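Local coordinates for choline/ethanolamine kinase family protein (Mesorhizobium loti, PDB 3DXQ), which probably transfers a phosphoryl group from a nucleotide to ethanolamine or a related amino alcohol, as in other choline/ethanolamine kinase-like phosphotransferases, at residues M249-W254 / D276-R281. Sequence-based numbering, arbitrary orientation.
Sequences MCDLLW and DGRFAR
Arg278 reaches from helix 271-287 onto helix 237-263, where it shares the buried carboxylate of Asp251 with Arg281. Its CB points at the opposing helix and lies 3.6 Å from Asp251 OD1. CG stands anti to the carbonyl carbon, and CD passes Trp254 CB at 4.0 Å. The bend at chi3 (68°) then turns the guanidinium so that its NE and NH2 edge meets OD1, NE hydrogen-bonding at 3.0 Å along the anti lone pair, NH2 less straight and from above the carboxylate plane. NH1 settles 3.2 Å from Trp254 CG, the indole and guanidinium planes only 7° apart, and is also hydrogen-bonded to Tyr274 OH. Asp251, Arg278 and Arg281 form a salt-bridge network joining two roughly antiparallel segments (150°, axes 8.3 Å apart) in the helical C-terminal part of this kinase-like phosphotransferase. The Arg281 guanidinium, nearly coplanar with the carboxylate, meets the syn lone pair of each oxygen side-on, NH2 to OD1 and NE to OD2 (3.1 Å), so OD1 accepts three N-H donors. An alanine in place of Asp251 would remove the acceptor of all four bonds and probably loosen the tie between the helices. The strongest polar partner of Arg278 is Glu215, salt-bridged to NH2 from the end of helix 206-215.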
HETATM    1  N   MSE A 249     -10.861   2.541  -7.555  1.00 42.99           N
HETATM    2  CA  MSE A 249     -11.365   1.989  -6.296  1.00 44.09           C
HETATM    3  C   MSE A 249     -10.469   2.275  -5.112  1.00 45.70           C
HETATM    4  O   MSE A 249     -10.950   2.423  -3.998  1.00 45.62           O
HETATM    5  CB  MSE A 249     -11.562   0.481  -6.404  1.00 45.04           C
HETATM    6  CG  MSE A 249     -12.711   0.049  -7.294  1.00 42.80           C
HETATM    7 SE   MSE A 249     -14.333   1.141  -7.043  0.75 39.36          SE
HETATM    8  CE  MSE A 249     -15.609  -0.157  -7.587  1.00 51.28           C
ATOM      9  N   CYS A 250      -9.164   2.319  -5.358  1.00 47.77           N
ATOM     10  CA  CYS A 250      -8.185   2.637  -4.337  1.00 46.57           C
ATOM     11  C   CYS A 250      -8.418   4.029  -3.786  1.00 45.65           C
ATOM     12  O   CYS A 250      -8.503   4.231  -2.590  1.00 43.42           O
ATOM     13  CB  CYS A 250      -6.790   2.547  -4.935  1.00 48.03           C
ATOM     14  SG  CYS A 250      -5.481   2.668  -3.737  1.00 53.41           S
ATOM     15  N   ASP A 251      -8.545   5.001  -4.671  1.00 47.29           N
ATOM     16  CA  ASP A 251      -8.881   6.359  -4.251  1.00 45.90           C
ATOM     17  C   ASP A 251     -10.202   6.410  -3.501  1.00 46.15           C
ATOM     18  O   ASP A 251     -10.325   7.125  -2.506  1.00 48.39           O
ATOM     19  CB  ASP A 251      -8.970   7.303  -5.451  1.00 45.53           C
ATOM     20  CG  ASP A 251      -7.661   8.014  -5.763  1.00 47.45           C
ATOM     21  OD1 ASP A 251      -6.819   8.180  -4.863  1.00 49.28           O
ATOM     22  OD2 ASP A 251      -7.491   8.445  -6.920  1.00 51.30           O
ATOM     23  N   LEU A 252     -11.198   5.681  -3.986  1.00 45.72           N
ATOM     24  CA  LEU A 252     -12.518   5.699  -3.357  1.00 46.28           C
ATOM     25  C   LEU A 252     -12.460   5.168  -1.926  1.00 46.76           C
ATOM     26  O   LEU A 252     -13.054   5.756  -1.018  1.00 47.42           O
ATOM     27  CB  LEU A 252     -13.514   4.858  -4.163  1.00 46.35           C
ATOM     28  CG  LEU A 252     -14.945   4.852  -3.622  1.00 46.47           C
ATOM     29  CD1 LEU A 252     -15.531   6.233  -3.643  1.00 41.20           C
ATOM     30  CD2 LEU A 252     -15.789   3.918  -4.427  1.00 45.70           C
ATOM     31  N   LEU A 253     -11.766   4.043  -1.749  1.00 46.13           N
ATOM     32  CA  LEU A 253     -11.615   3.406  -0.438  1.00 46.88           C
ATOM     33  C   LEU A 253     -11.105   4.402   0.584  1.00 47.83           C
ATOM     34  O   LEU A 253     -11.747   4.651   1.605  1.00 48.75           O
ATOM     35  CB  LEU A 253     -10.646   2.224  -0.518  1.00 46.44           C
ATOM     36  CG  LEU A 253     -10.376   1.495   0.799  1.00 48.04           C
ATOM     37  CD1 LEU A 253     -11.679   0.852   1.263  1.00 40.50           C
ATOM     38  CD2 LEU A 253      -9.255   0.465   0.668  1.00 44.54           C
ATOM     39  N   TRP A 254      -9.954   4.983   0.275  1.00 49.18           N
ATOM     40  CA  TRP A 254      -9.319   5.949   1.146  1.00 49.50           C
ATOM     41  C   TRP A 254     -10.139   7.235   1.268  1.00 49.80           C
ATOM     42  O   TRP A 254     -10.218   7.816   2.346  1.00 50.12           O
ATOM     43  CB  TRP A 254      -7.901   6.225   0.670  1.00 49.84           C
ATOM     44  CG  TRP A 254      -7.013   5.048   0.910  1.00 51.79           C
ATOM     45  CD1 TRP A 254      -6.469   4.216  -0.022  1.00 50.25           C
ATOM     46  CD2 TRP A 254      -6.574   4.571   2.180  1.00 54.76           C
ATOM     47  NE1 TRP A 254      -5.712   3.248   0.589  1.00 50.61           N
ATOM     48  CE2 TRP A 254      -5.759   3.445   1.944  1.00 53.51           C
ATOM     49  CE3 TRP A 254      -6.790   4.993   3.503  1.00 55.26           C
ATOM     50  CZ2 TRP A 254      -5.156   2.737   2.976  1.00 54.32           C
ATOM     51  CZ3 TRP A 254      -6.194   4.287   4.529  1.00 53.61           C
ATOM     52  CH2 TRP A 254      -5.384   3.170   4.259  1.00 52.97           C
ATOM     53  N   ASP A 276     -11.058  15.233  -0.158  1.00 52.40           N
ATOM     54  CA  ASP A 276     -11.454  15.952  -1.383  1.00 52.97           C
ATOM     55  C   ASP A 276     -10.484  15.726  -2.537  1.00 52.25           C
ATOM     56  O   ASP A 276     -10.893  15.690  -3.701  1.00 51.26           O
ATOM     57  CB  ASP A 276     -11.567  17.463  -1.131  1.00 53.93           C
ATOM     58  CG  ASP A 276     -12.814  17.839  -0.353  1.00 56.43           C
ATOM     59  OD1 ASP A 276     -13.746  17.017  -0.297  1.00 60.69           O
ATOM     60  OD2 ASP A 276     -12.867  18.964   0.193  1.00 60.17           O
ATOM     61  N   GLY A 277      -9.202  15.586  -2.208  1.00 51.71           N
ATOM     62  CA  GLY A 277      -8.172  15.377  -3.213  1.00 50.60           C
ATOM     63  C   GLY A 277      -8.370  14.054  -3.913  1.00 49.55           C
ATOM     64  O   GLY A 277      -8.605  14.019  -5.132  1.00 48.62           O
ATOM     65  N   ARG A 278      -8.322  12.982  -3.117  1.00 48.55           N
ATOM     66  CA  ARG A 278      -8.413  11.611  -3.621  1.00 48.20           C
ATOM     67  C   ARG A 278      -9.735  11.322  -4.302  1.00 47.38           C
ATOM     68  O   ARG A 278      -9.795  10.500  -5.211  1.00 47.23           O
ATOM     69  CB  ARG A 278      -8.198  10.591  -2.500  1.00 47.73           C
ATOM     70  CG  ARG A 278      -6.931  10.812  -1.704  1.00 46.89           C
ATOM     71  CD  ARG A 278      -6.451   9.540  -1.022  1.00 49.32           C
ATOM     72  NE  ARG A 278      -5.993   8.562  -2.005  1.00 49.60           N
ATOM     73  CZ  ARG A 278      -5.329   7.445  -1.731  1.00 45.69           C
ATOM     74  NH1 ARG A 278      -5.007   7.143  -0.486  1.00 45.75           N
ATOM     75  NH2 ARG A 278      -4.972   6.637  -2.719  1.00 47.13           N
ATOM     76  N   PHE A 279     -10.794  11.986  -3.866  1.00 47.59           N
ATOM     77  CA  PHE A 279     -12.087  11.796  -4.498  1.00 46.86           C
ATOM     78  C   PHE A 279     -12.102  12.429  -5.883  1.00 46.22           C
ATOM     79  O   PHE A 279     -12.466  11.782  -6.860  1.00 45.40           O
ATOM     80  CB  PHE A 279     -13.204  12.400  -3.665  1.00 48.03           C
ATOM     81  CG  PHE A 279     -14.554  12.215  -4.274  1.00 47.33           C
ATOM     82  CD1 PHE A 279     -15.266  11.046  -4.057  1.00 50.16           C
ATOM     83  CD2 PHE A 279     -15.094  13.185  -5.102  1.00 48.82           C
ATOM     84  CE1 PHE A 279     -16.510  10.857  -4.638  1.00 51.11           C
ATOM     85  CE2 PHE A 279     -16.339  13.009  -5.683  1.00 54.13           C
ATOM     86  CZ  PHE A 279     -17.048  11.838  -5.456  1.00 53.10           C
ATOM     87  N   ALA A 280     -11.708  13.700  -5.951  1.00 46.22           N
ATOM     88  CA  ALA A 280     -11.720  14.465  -7.202  1.00 45.13           C
ATOM     89  C   ALA A 280     -10.891  13.790  -8.289  1.00 45.10           C
ATOM     90  O   ALA A 280     -11.282  13.782  -9.459  1.00 43.31           O
ATOM     91  CB  ALA A 280     -11.221  15.871  -6.956  1.00 44.98           C
ATOM     92  N   ARG A 281      -9.753  13.220  -7.894  1.00 45.45           N
ATOM     93  CA  ARG A 281      -8.904  12.467  -8.811  1.00 46.28           C
ATOM     94  C   ARG A 281      -9.649  11.229  -9.316  1.00 46.52           C
ATOM     95  O   ARG A 281      -9.652  10.928 -10.516  1.00 47.14           O
ATOM     96  CB  ARG A 281      -7.610  12.054  -8.090  1.00 47.56           C
ATOM     97  CG  ARG A 281      -6.625  11.266  -8.939  1.00 49.48           C
ATOM     98  CD  ARG A 281      -5.264  11.235  -8.286  1.00 51.73           C
ATOM     99  NE  ARG A 281      -5.319  10.606  -6.973  1.00 55.62           N
ATOM    100  CZ  ARG A 281      -4.341  10.627  -6.073  1.00 55.51           C
ATOM    101  NH1 ARG A 281      -3.206  11.259  -6.320  1.00 58.80           N
ATOM    102  NH2 ARG A 281      -4.511  10.022  -4.906  1.00 52.06           N
TER